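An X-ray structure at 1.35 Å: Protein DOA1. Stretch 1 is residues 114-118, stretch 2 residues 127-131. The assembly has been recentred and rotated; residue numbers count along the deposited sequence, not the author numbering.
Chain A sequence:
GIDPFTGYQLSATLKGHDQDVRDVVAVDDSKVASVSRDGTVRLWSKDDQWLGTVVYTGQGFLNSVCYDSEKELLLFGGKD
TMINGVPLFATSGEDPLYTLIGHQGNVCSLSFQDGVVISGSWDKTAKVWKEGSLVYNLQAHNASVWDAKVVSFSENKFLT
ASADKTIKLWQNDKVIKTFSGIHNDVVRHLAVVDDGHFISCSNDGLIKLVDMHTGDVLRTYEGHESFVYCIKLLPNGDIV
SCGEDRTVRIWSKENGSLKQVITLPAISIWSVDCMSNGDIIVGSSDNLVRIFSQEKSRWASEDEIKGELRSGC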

# COMPACT_ATOMS: atom_id res chain seq x y z
N ASP A 114 -6.99 13.43 -1.15
CA ASP A 114 -7.51 14.78 -1.07
C ASP A 114 -6.40 15.82 -1.24
O ASP A 114 -6.31 16.77 -0.47
CB ASP A 114 -8.22 14.98 0.28
CG ASP A 114 -9.42 14.04 0.46
OD1 ASP A 114 -10.25 13.96 -0.47
OD2 ASP A 114 -9.53 13.39 1.53
N GLY A 115 -5.53 15.60 -2.22
CA GLY A 115 -4.47 16.55 -2.53
C GLY A 115 -3.21 16.40 -1.70
O GLY A 115 -2.23 17.13 -1.92
N VAL A 116 -3.23 15.46 -0.76
CA VAL A 116 -2.12 15.26 0.16
C VAL A 116 -1.37 13.98 -0.19
O VAL A 116 -1.98 12.95 -0.36
CB VAL A 116 -2.60 15.17 1.63
CG1 VAL A 116 -1.41 14.99 2.57
CG2 VAL A 116 -3.39 16.41 1.99
N VAL A 117 -0.05 14.08 -0.29
CA VAL A 117 0.78 12.89 -0.41
C VAL A 117 1.39 12.64 0.96
O VAL A 117 1.89 13.56 1.62
CB VAL A 117 1.93 13.09 -1.42
CG1 VAL A 117 2.79 11.83 -1.53
CG2 VAL A 117 1.35 13.45 -2.77
N ILE A 118 1.35 11.39 1.42
CA ILE A 118 2.06 11.05 2.64
C ILE A 118 2.94 9.85 2.40
O ILE A 118 2.51 8.85 1.81
CB ILE A 118 1.10 10.88 3.86
CG1 ILE A 118 1.90 10.74 5.16
CG2 ILE A 118 0.12 9.75 3.66
CD1 ILE A 118 1.04 10.76 6.42
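Stretch 2, residues 127-131: KVWKE

Stretch 2 lies beside stretch 1 as a neighbouring antiparallel β-strand. Residues 116-118 and 127-130 have extended backbones, with phi between -101° and -138° and psi between 127° and 143°. The two strand axes approach to 4.7 Å, the usual spacing within a sheet, and their N-to-C directions differ by 156°, so the chains run in opposite senses with a moderate departure from exact antiparallelism. Together the stretches bury 328 Å², both sides summed.

Asp114 precedes the strand and takes no part: its nearest side-chain approach to stretch 2 is Asp114 CB to Lys130 CE, 8.5 Å. Gly115 is also outside the strand, with phi/psi of 85°/-2°, a positive phi that by itself favours glycine. Its contact is through the backbone and is peripheral, Gly115 O lying 4.1 Å from Lys130 CA.

At Val116 the extended conformation begins. Its CA is 5.2 Å from the CA of Lys130, but its closest side-chain neighbour in stretch 2 is diagonal to it: Val116 CG1 meets Val128 CG1 at 3.5 Å, a tight apolar contact. The other methyl, Val116 CG2, touches the aliphatic part of the lysine, 3.8 Å from Lys130 CE. With chi2, chi3 and chi4 all t, that lysine chain is extended, and its NZ is hydrogen-bonded elsewhere in the structure.

Val117 fixes the register. It pairs with Trp129 at a CA-CA distance of 5.0 Å, and two hydrogen bonds close the ring between them: Val117 N donates to Trp129 O at 2.9 Å with an N-H...O angle of 167°, and Trp129 N donates to Val117 O at 2.8 Å and 164°. The short lengths and near-linear angles identify a hydrogen-bonded antiparallel pair. Val117 O also receives a CA-H...O contact from Val128 CA at 3.4 Å, with 143° at the hydrogen. The side chains of this pair share the sheet face opposite that of Val116, and Val117 CG1 comes within 4.0 Å of Trp129 CD1. Near the plane of the indole, at its edge, lies Val117 O.

Ile118 returns to the face of Val116, Val128 and Lys130. It forms a non-hydrogen-bonded pair with Val128, the CA atoms 4.5 Å apart, closer than at the preceding pair. Its side chain, t at both chi angles, brings Ile118 CD1 to 3.9 Å from Val128 CG2. Across the backbone, Ile118 CA approaches Lys127 O at 3.3 Å in a second CA-H...O contact, with 147° at the hydrogen.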

# COMPACT_ATOMS: atom_id res chain seq x y z
N LYS A 127 6.48 11.88 5.85
CA LYS A 127 6.46 13.25 5.40
C LYS A 127 5.14 13.49 4.71
O LYS A 127 4.61 12.62 4.00
CB LYS A 127 7.64 13.56 4.49
CG LYS A 127 8.96 13.75 5.29
CD LYS A 127 10.20 13.87 4.41
CE LYS A 127 11.43 14.26 5.22
NZ LYS A 127 11.65 13.55 6.50
N VAL A 128 4.61 14.69 4.90
CA VAL A 128 3.34 15.08 4.32
C VAL A 128 3.60 16.22 3.35
O VAL A 128 4.24 17.24 3.69
CB VAL A 128 2.36 15.58 5.39
CG1 VAL A 128 1.04 16.10 4.74
CG2 VAL A 128 2.10 14.50 6.40
N TRP A 129 3.13 16.03 2.12
CA TRP A 129 3.44 16.92 1.00
C TRP A 129 2.17 17.44 0.34
O TRP A 129 1.21 16.70 0.17
CB TRP A 129 4.26 16.20 -0.06
CG TRP A 129 5.31 15.26 0.41
CD1 TRP A 129 5.11 14.00 0.88
CD2 TRP A 129 6.74 15.45 0.39
NE1 TRP A 129 6.31 13.41 1.17
CE2 TRP A 129 7.33 14.28 0.89
CE3 TRP A 129 7.57 16.51 0.03
CZ2 TRP A 129 8.71 14.12 1.01
CZ3 TRP A 129 8.95 16.36 0.17
CH2 TRP A 129 9.50 15.16 0.65
N LYS A 130 2.17 18.72 -0.00
CA LYS A 130 1.07 19.32 -0.74
C LYS A 130 1.65 20.23 -1.79
O LYS A 130 2.59 20.98 -1.53
CB LYS A 130 0.16 20.12 0.18
CG LYS A 130 -0.35 19.34 1.38
CD LYS A 130 -1.19 20.24 2.29
CE LYS A 130 -1.75 19.48 3.46
NZ LYS A 130 -2.63 20.33 4.34
N GLU A 131 1.07 20.17 -2.98
CA GLU A 131 1.48 21.01 -4.09
C GLU A 131 3.00 20.96 -4.32
O GLU A 131 3.63 21.97 -4.66
CB GLU A 131 0.99 22.44 -3.85
CG GLU A 131 -0.54 22.57 -3.98
CD GLU A 131 -1.12 23.83 -3.36
OE1 GLU A 131 -0.35 24.71 -2.92
OE2 GLU A 131 -2.36 23.95 -3.32